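Local atomic coordinates of RNA-dependent RNA Polymerase (Bombyx mori cytoplasmic polyhedrosis virus, PDB entry 6TZ0), a protein that catalyses RNA-templated RNA synthesis, transcribing plus strands from the viral double-stranded genome and probably making the complementary minus strands during replication. Residues L937-R950 against I967-K979. Numbering follows the deposited sequence.
Sequences LEQLGKLGEREKSR and IVYGYGLQEKIQK
Arg946 lays its guanidinium flat on the ring of Tyr969, the two planes 16° apart and CZ 4.2 Å from the ring centroid, an off-centre cation-pi stack. CD2 of Leu973 lies over the middle of the opposite guanidinium face, 4.0 Å from Arg946 CZ, which sandwiches the cation between an aromatic ring and an aliphatic branch. Tyr969 turns its CG anti to the backbone N (chi1 -179°), which puts the ring across the extended arginine chain, where CE2 also touches Arg946 CG. One turn on, Arg950 bends at chi3 and sends NH1 to the carbonyl O of Gly970 at 3.1 Å; the oxygen lies in the guanidinium plane, but the donor stands 37° out of the carbonyl plane. The same guanidinium forms a salt bridge with the carboxylate of Glu938: Arg950 NH2 is 3.0 Å from Glu938 OE1, which accepts with its syn lone pair. Arg950 CD rests against CE1 of Tyr971 at 3.5 Å. Gly970 lies against helix 945-958, its CA 4.0 Å from Arg946 CA, and its N makes a weak bond to Ser949 OG, which is also hydrogen-bonded to Ala1113 O. At the other end of the contact, Leu937 CD2 packs on Leu973 CD2 at 3.8 Å and reaches Ile977 CD1, with Ile450 and Ala454 of helix 449-455 also against Leu937. In the C-terminal region of the polymerase, the loop leading into helix 973-979 is thus held by two differently used arginines: Arg946 mainly through its faces, Arg950 through its edge, where Glu938 probably offsets its charge and, with Gly970 O, fixes its rotation.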
ATOM      1  N   LEU A 937      11.703   8.712 -21.519  1.00 46.26           N
ATOM      2  CA  LEU A 937      11.288   7.601 -20.670  1.00 46.26           C
ATOM      3  C   LEU A 937      11.411   6.262 -21.386  1.00 46.26           C
ATOM      4  O   LEU A 937      11.696   5.247 -20.745  1.00 46.26           O
ATOM      5  CB  LEU A 937       9.858   7.831 -20.192  1.00 46.26           C
ATOM      6  CG  LEU A 937       9.206   6.795 -19.286  1.00 46.26           C
ATOM      7  CD1 LEU A 937      10.031   6.590 -18.041  1.00 46.26           C
ATOM      8  CD2 LEU A 937       7.825   7.264 -18.927  1.00 46.26           C
ATOM      9  N   GLU A 938      11.231   6.244 -22.709  1.00 52.32           N
ATOM     10  CA  GLU A 938      11.371   5.004 -23.472  1.00 52.32           C
ATOM     11  C   GLU A 938      12.791   4.453 -23.506  1.00 52.32           C
ATOM     12  O   GLU A 938      12.972   3.302 -23.910  1.00 52.32           O
ATOM     13  CB  GLU A 938      10.919   5.200 -24.913  1.00 52.32           C
ATOM     14  CG  GLU A 938       9.451   5.391 -25.086  1.00 52.32           C
ATOM     15  CD  GLU A 938       9.070   5.563 -26.534  1.00 52.32           C
ATOM     16  OE1 GLU A 938       9.980   5.626 -27.386  1.00 52.32           O
ATOM     17  OE2 GLU A 938       7.859   5.645 -26.825  1.00 52.32           O
ATOM     18  N   GLN A 939      13.794   5.230 -23.113  1.00 43.62           N
ATOM     19  CA  GLN A 939      15.176   4.802 -23.215  1.00 43.62           C
ATOM     20  C   GLN A 939      15.670   4.099 -21.961  1.00 43.62           C
ATOM     21  O   GLN A 939      16.878   4.084 -21.714  1.00 43.62           O
ATOM     22  CB  GLN A 939      16.076   6.000 -23.516  1.00 43.62           C
ATOM     23  CG  GLN A 939      15.638   6.808 -24.712  1.00 43.62           C
ATOM     24  CD  GLN A 939      15.339   5.948 -25.907  1.00 43.62           C
ATOM     25  OE1 GLN A 939      14.204   5.882 -26.367  1.00 43.62           O
ATOM     26  NE2 GLN A 939      16.351   5.256 -26.403  1.00 43.62           N
ATOM     27  N   LEU A 940      14.775   3.525 -21.159  1.00 40.93           N
ATOM     28  CA  LEU A 940      15.169   2.998 -19.860  1.00 40.93           C
ATOM     29  C   LEU A 940      15.073   1.489 -19.738  1.00 40.93           C
ATOM     30  O   LEU A 940      15.618   0.935 -18.787  1.00 40.93           O
ATOM     31  CB  LEU A 940      14.335   3.633 -18.743  1.00 40.93           C
ATOM     32  CG  LEU A 940      14.495   5.138 -18.535  1.00 40.93           C
ATOM     33  CD1 LEU A 940      13.672   5.579 -17.347  1.00 40.93           C
ATOM     34  CD2 LEU A 940      15.940   5.529 -18.369  1.00 40.93           C
ATOM     35  N   GLY A 941      14.396   0.809 -20.658  1.00 44.17           N
ATOM     36  CA  GLY A 941      14.391  -0.642 -20.665  1.00 44.17           C
ATOM     37  C   GLY A 941      13.618  -1.188 -21.843  1.00 44.17           C
ATOM     38  O   GLY A 941      12.571  -0.629 -22.182  1.00 44.17           O
ATOM     39  N   LYS A 942      14.117  -2.267 -22.460  1.00 47.77           N
ATOM     40  CA  LYS A 942      13.562  -2.884 -23.673  1.00 47.77           C
ATOM     41  C   LYS A 942      13.447  -1.864 -24.810  1.00 47.77           C
ATOM     42  O   LYS A 942      12.362  -1.443 -25.208  1.00 47.77           O
ATOM     43  CB  LYS A 942      12.218  -3.572 -23.407  1.00 47.77           C
ATOM     44  CG  LYS A 942      12.306  -4.824 -22.566  1.00 47.77           C
ATOM     45  CD  LYS A 942      12.950  -5.963 -23.329  1.00 47.77           C
ATOM     46  CE  LYS A 942      12.901  -7.246 -22.513  1.00 47.77           C
ATOM     47  NZ  LYS A 942      13.546  -8.392 -23.209  1.00 47.77           N
ATOM     48  N   LEU A 943      14.619  -1.457 -25.290  1.00 45.76           N
ATOM     49  CA  LEU A 943      14.717  -0.492 -26.376  1.00 45.76           C
ATOM     50  C   LEU A 943      14.089  -1.017 -27.662  1.00 45.76           C
ATOM     51  O   LEU A 943      14.281  -2.173 -28.044  1.00 45.76           O
ATOM     52  CB  LEU A 943      16.183  -0.160 -26.641  1.00 45.76           C
ATOM     53  CG  LEU A 943      16.979   0.504 -25.532  1.00 45.76           C
ATOM     54  CD1 LEU A 943      18.416   0.658 -25.964  1.00 45.76           C
ATOM     55  CD2 LEU A 943      16.382   1.843 -25.193  1.00 45.76           C
ATOM     56  N   GLY A 944      13.330  -0.152 -28.331  1.00 60.59           N
ATOM     57  CA  GLY A 944      12.905  -0.388 -29.693  1.00 60.59           C
ATOM     58  C   GLY A 944      11.506  -0.927 -29.887  1.00 60.59           C
ATOM     59  O   GLY A 944      11.103  -1.132 -31.036  1.00 60.59           O
ATOM     60  N   GLU A 945      10.752  -1.170 -28.817  1.00 66.13           N
ATOM     61  CA  GLU A 945       9.415  -1.724 -28.998  1.00 66.13           C
ATOM     62  C   GLU A 945       8.407  -0.659 -29.419  1.00 66.13           C
ATOM     63  O   GLU A 945       7.464  -0.953 -30.162  1.00 66.13           O
ATOM     64  CB  GLU A 945       8.948  -2.412 -27.717  1.00 66.13           C
ATOM     65  CG  GLU A 945       9.722  -3.664 -27.363  1.00 66.13           C
ATOM     66  CD  GLU A 945       9.206  -4.323 -26.100  1.00 66.13           C
ATOM     67  OE1 GLU A 945       8.321  -3.737 -25.441  1.00 66.13           O
ATOM     68  OE2 GLU A 945       9.683  -5.427 -25.766  1.00 66.13           O
ATOM     69  N   ARG A 946       8.588   0.576 -28.965  1.00 69.76           N
ATOM     70  CA  ARG A 946       7.578   1.606 -29.168  1.00 69.76           C
ATOM     71  C   ARG A 946       7.812   2.434 -30.423  1.00 69.76           C
ATOM     72  O   ARG A 946       6.843   2.894 -31.041  1.00 69.76           O
ATOM     73  CB  ARG A 946       7.518   2.511 -27.938  1.00 69.76           C
ATOM     74  CG  ARG A 946       7.029   1.794 -26.686  1.00 69.76           C
ATOM     75  CD  ARG A 946       7.018   2.712 -25.485  1.00 69.76           C
ATOM     76  NE  ARG A 946       6.695   2.016 -24.245  1.00 69.76           N
ATOM     77  CZ  ARG A 946       5.472   1.918 -23.736  1.00 69.76           C
ATOM     78  NH1 ARG A 946       4.446   2.486 -24.354  1.00 69.76           N
ATOM     79  NH2 ARG A 946       5.277   1.266 -22.601  1.00 69.76           N
ATOM     80  N   GLU A 947       9.069   2.626 -30.832  1.00 73.73           N
ATOM     81  CA  GLU A 947       9.315   3.370 -32.063  1.00 73.73           C
ATOM     82  C   GLU A 947       8.934   2.554 -33.293  1.00 73.73           C
ATOM     83  O   GLU A 947       8.522   3.128 -34.307  1.00 73.73           O
ATOM     84  CB  GLU A 947      10.774   3.829 -32.138  1.00 73.73           C
ATOM     85  CG  GLU A 947      11.808   2.722 -32.234  1.00 73.73           C
ATOM     86  CD  GLU A 947      13.224   3.257 -32.349  1.00 73.73           C
ATOM     87  OE1 GLU A 947      13.394   4.493 -32.312  1.00 73.73           O
ATOM     88  OE2 GLU A 947      14.163   2.443 -32.486  1.00 73.73           O
ATOM     89  N   LYS A 948       9.012   1.222 -33.207  1.00 73.69           N
ATOM     90  CA  LYS A 948       8.500   0.381 -34.284  1.00 73.69           C
ATOM     91  C   LYS A 948       6.983   0.458 -34.366  1.00 73.69           C
ATOM     92  O   LYS A 948       6.415   0.437 -35.464  1.00 73.69           O
ATOM     93  CB  LYS A 948       8.936  -1.068 -34.081  1.00 73.69           C
ATOM     94  CG  LYS A 948      10.407  -1.326 -34.296  1.00 73.69           C
ATOM     95  CD  LYS A 948      10.708  -2.799 -34.109  1.00 73.69           C
ATOM     96  CE  LYS A 948      12.185  -3.104 -34.294  1.00 73.69           C
ATOM     97  NZ  LYS A 948      12.457  -4.551 -34.087  1.00 73.69           N
ATOM     98  N   SER A 949       6.316   0.554 -33.213  1.00 75.09           N
ATOM     99  CA  SER A 949       4.866   0.703 -33.200  1.00 75.09           C
ATOM    100  C   SER A 949       4.446   2.048 -33.778  1.00 75.09           C
ATOM    101  O   SER A 949       3.465   2.128 -34.523  1.00 75.09           O
ATOM    102  CB  SER A 949       4.339   0.535 -31.777  1.00 75.09           C
ATOM    103  OG  SER A 949       2.934   0.694 -31.729  1.00 75.09           O
ATOM    104  N   ARG A 950       5.202   3.108 -33.471  1.00 73.62           N
ATOM    105  CA  ARG A 950       4.926   4.418 -34.058  1.00 73.62           C
ATOM    106  C   ARG A 950       5.189   4.425 -35.562  1.00 73.62           C
ATOM    107  O   ARG A 950       4.438   5.048 -36.324  1.00 73.62           O
ATOM    108  CB  ARG A 950       5.762   5.494 -33.370  1.00 73.62           C
ATOM    109  CG  ARG A 950       5.356   5.798 -31.944  1.00 73.62           C
ATOM    110  CD  ARG A 950       6.048   7.049 -31.435  1.00 73.62           C
ATOM    111  NE  ARG A 950       7.488   6.891 -31.328  1.00 73.62           N
ATOM    112  CZ  ARG A 950       8.098   6.461 -30.233  1.00 73.62           C
ATOM    113  NH1 ARG A 950       7.380   6.160 -29.163  1.00 73.62           N
ATOM    114  NH2 ARG A 950       9.418   6.339 -30.205  1.00 73.62           N
ATOM    115  N   ILE A 967      -4.688   3.447 -28.802  1.00 77.61           N
ATOM    116  CA  ILE A 967      -4.660   2.046 -29.189  1.00 77.61           C
ATOM    117  C   ILE A 967      -3.247   1.732 -29.674  1.00 77.61           C
ATOM    118  O   ILE A 967      -2.763   0.602 -29.542  1.00 77.61           O
ATOM    119  CB  ILE A 967      -5.739   1.777 -30.258  1.00 77.61           C
ATOM    120  CG1 ILE A 967      -7.114   2.150 -29.712  1.00 77.61           C
ATOM    121  CG2 ILE A 967      -5.806   0.345 -30.653  1.00 77.61           C
ATOM    122  CD1 ILE A 967      -7.492   1.407 -28.446  1.00 77.61           C
ATOM    123  N   VAL A 968      -2.566   2.749 -30.201  1.00 74.16           N
ATOM    124  CA  VAL A 968      -1.182   2.604 -30.635  1.00 74.16           C
ATOM    125  C   VAL A 968      -0.278   2.529 -29.413  1.00 74.16           C
ATOM    126  O   VAL A 968      -0.394   3.340 -28.485  1.00 74.16           O
ATOM    127  CB  VAL A 968      -0.791   3.767 -31.559  1.00 74.16           C
ATOM    128  CG1 VAL A 968       0.665   3.671 -31.986  1.00 74.16           C
ATOM    129  CG2 VAL A 968      -1.695   3.797 -32.770  1.00 74.16           C
ATOM    130  N   TYR A 969       0.632   1.549 -29.409  1.00 73.63           N
ATOM    131  CA  TYR A 969       1.446   1.262 -28.234  1.00 73.63           C
ATOM    132  C   TYR A 969       2.636   2.199 -28.095  1.00 73.63           C
ATOM    133  O   TYR A 969       3.090   2.445 -26.973  1.00 73.63           O
ATOM    134  CB  TYR A 969       1.931  -0.187 -28.276  1.00 73.63           C
ATOM    135  CG  TYR A 969       2.761  -0.608 -27.083  1.00 73.63           C
ATOM    136  CD1 TYR A 969       2.167  -0.858 -25.851  1.00 73.63           C
ATOM    137  CD2 TYR A 969       4.140  -0.753 -27.189  1.00 73.63           C
ATOM    138  CE1 TYR A 969       2.922  -1.245 -24.763  1.00 73.63           C
ATOM    139  CE2 TYR A 969       4.901  -1.138 -26.108  1.00 73.63           C
ATOM    140  CZ  TYR A 969       4.288  -1.384 -24.899  1.00 73.63           C
ATOM    141  OH  TYR A 969       5.052  -1.769 -23.821  1.00 73.63           O
ATOM    142  N   GLY A 970       3.169   2.710 -29.209  1.00 71.99           N
ATOM    143  CA  GLY A 970       4.222   3.709 -29.124  1.00 71.99           C
ATOM    144  C   GLY A 970       3.746   5.009 -28.512  1.00 71.99           C
ATOM    145  O   GLY A 970       4.531   5.740 -27.902  1.00 71.99           O
ATOM    146  N   TYR A 971       2.464   5.306 -28.659  1.00 70.97           N
ATOM    147  CA  TYR A 971       1.796   6.397 -27.970  1.00 70.97           C
ATOM    148  C   TYR A 971       1.265   5.865 -26.639  1.00 70.97           C
ATOM    149  O   TYR A 971       1.666   4.792 -26.183  1.00 70.97           O
ATOM    150  CB  TYR A 971       0.705   6.963 -28.879  1.00 70.97           C
ATOM    151  CG  TYR A 971       1.246   7.640 -30.113  1.00 70.97           C
ATOM    152  CD1 TYR A 971       2.506   8.222 -30.119  1.00 70.97           C
ATOM    153  CD2 TYR A 971       0.524   7.633 -31.293  1.00 70.97           C
ATOM    154  CE1 TYR A 971       3.001   8.829 -31.250  1.00 70.97           C
ATOM    155  CE2 TYR A 971       1.016   8.234 -32.434  1.00 70.97           C
ATOM    156  CZ  TYR A 971       2.257   8.825 -32.406  1.00 70.97           C
ATOM    157  OH  TYR A 971       2.758   9.423 -33.538  1.00 70.97           O
ATOM    158  N   GLY A 972       0.381   6.601 -25.984  1.00 69.25           N
ATOM    159  CA  GLY A 972      -0.234   6.128 -24.754  1.00 69.25           C
ATOM    160  C   GLY A 972       0.562   6.440 -23.514  1.00 69.25           C
ATOM    161  O   GLY A 972       0.018   6.948 -22.531  1.00 69.25           O
ATOM    162  N   LEU A 973       1.856   6.124 -23.534  1.00 65.62           N
ATOM    163  CA  LEU A 973       2.753   6.644 -22.513  1.00 65.62           C
ATOM    164  C   LEU A 973       2.862   8.161 -22.634  1.00 65.62           C
ATOM    165  O   LEU A 973       2.903   8.872 -21.617  1.00 65.62           O
ATOM    166  CB  LEU A 973       4.113   5.959 -22.646  1.00 65.62           C
ATOM    167  CG  LEU A 973       5.160   6.123 -21.550  1.00 65.62           C
ATOM    168  CD1 LEU A 973       4.638   5.557 -20.250  1.00 65.62           C
ATOM    169  CD2 LEU A 973       6.434   5.411 -21.952  1.00 65.62           C
ATOM    170  N   GLN A 974       2.870   8.664 -23.878  1.00 67.21           N
ATOM    171  CA  GLN A 974       2.629  10.081 -24.141  1.00 67.21           C
ATOM    172  C   GLN A 974       1.295  10.527 -23.569  1.00 67.21           C
ATOM    173  O   GLN A 974       1.202  11.604 -22.970  1.00 67.21           O
ATOM    174  CB  GLN A 974       2.639  10.369 -25.643  1.00 67.21           C
ATOM    175  CG  GLN A 974       3.951  10.154 -26.344  1.00 67.21           C
ATOM    176  CD  GLN A 974       3.902  10.551 -27.803  1.00 67.21           C
ATOM    177  OE1 GLN A 974       2.870  10.996 -28.305  1.00 67.21           O
ATOM    178  NE2 GLN A 974       5.021  10.378 -28.496  1.00 67.21           N
ATOM    179  N   GLU A 975       0.251   9.709 -23.739  1.00 69.18           N
ATOM    180  CA  GLU A 975      -1.066  10.072 -23.228  1.00 69.18           C
ATOM    181  C   GLU A 975      -1.100  10.060 -21.710  1.00 69.18           C
ATOM    182  O   GLU A 975      -1.742  10.918 -21.101  1.00 69.18           O
ATOM    183  CB  GLU A 975      -2.140   9.138 -23.777  1.00 69.18           C
ATOM    184  CG  GLU A 975      -2.478   9.327 -25.240  1.00 69.18           C
ATOM    185  CD  GLU A 975      -3.620   8.430 -25.671  1.00 69.18           C
ATOM    186  OE1 GLU A 975      -4.009   7.551 -24.874  1.00 69.18           O
ATOM    187  OE2 GLU A 975      -4.147   8.617 -26.787  1.00 69.18           O
ATOM    188  N   LYS A 976      -0.407   9.109 -21.083  1.00 63.48           N
ATOM    189  CA  LYS A 976      -0.393   9.035 -19.624  1.00 63.48           C
ATOM    190  C   LYS A 976       0.335  10.231 -19.020  1.00 63.48           C
ATOM    191  O   LYS A 976      -0.145  10.838 -18.046  1.00 63.48           O
ATOM    192  CB  LYS A 976       0.258   7.723 -19.191  1.00 63.48           C
ATOM    193  CG  LYS A 976       0.084   7.372 -17.732  1.00 63.48           C
ATOM    194  CD  LYS A 976       0.828   6.084 -17.412  1.00 63.48           C
ATOM    195  CE  LYS A 976       0.179   4.870 -18.056  1.00 63.48           C
ATOM    196  NZ  LYS A 976      -1.132   4.530 -17.441  1.00 63.48           N
ATOM    197  N   ILE A 977       1.473  10.604 -19.615  1.00 61.91           N
ATOM    198  CA  ILE A 977       2.196  11.797 -19.181  1.00 61.91           C
ATOM    199  C   ILE A 977       1.374  13.054 -19.448  1.00 61.91           C
ATOM    200  O   ILE A 977       1.348  13.978 -18.626  1.00 61.91           O
ATOM    201  CB  ILE A 977       3.581  11.846 -19.856  1.00 61.91           C
ATOM    202  CG1 ILE A 977       4.452  10.709 -19.327  1.00 61.91           C
ATOM    203  CG2 ILE A 977       4.295  13.166 -19.623  1.00 61.91           C
ATOM    204  CD1 ILE A 977       5.753  10.557 -20.049  1.00 61.91           C
ATOM    205  N   GLN A 978       0.638  13.086 -20.565  1.00 66.11           N
ATOM    206  CA  GLN A 978      -0.182  14.251 -20.883  1.00 66.11           C
ATOM    207  C   GLN A 978      -1.356  14.396 -19.925  1.00 66.11           C
ATOM    208  O   GLN A 978      -1.760  15.522 -19.616  1.00 66.11           O
ATOM    209  CB  GLN A 978      -0.675  14.161 -22.328  1.00 66.11           C
ATOM    210  CG  GLN A 978      -1.248  15.454 -22.897  1.00 66.11           C
ATOM    211  CD  GLN A 978      -2.734  15.616 -22.649  1.00 66.11           C
ATOM    212  OE1 GLN A 978      -3.470  14.635 -22.562  1.00 66.11           O
ATOM    213  NE2 GLN A 978      -3.181  16.859 -22.529  1.00 66.11           N
ATOM    214  N   LYS A 979      -1.916  13.283 -19.447  1.00 65.54           N
ATOM    215  CA  LYS A 979      -2.988  13.376 -18.462  1.00 65.54           C
ATOM    216  C   LYS A 979      -2.461  13.859 -17.121  1.00 65.54           C
ATOM    217  O   LYS A 979      -3.009  14.795 -16.531  1.00 65.54           O
ATOM    218  CB  LYS A 979      -3.697  12.032 -18.285  1.00 65.54           C
ATOM    219  CG  LYS A 979      -4.428  11.530 -19.504  1.00 65.54           C
ATOM    220  CD  LYS A 979      -5.554  12.443 -19.921  1.00 65.54           C
ATOM    221  CE  LYS A 979      -6.298  11.845 -21.101  1.00 65.54           C
ATOM    222  NZ  LYS A 979      -5.445  11.832 -22.326  1.00 65.54           N
TER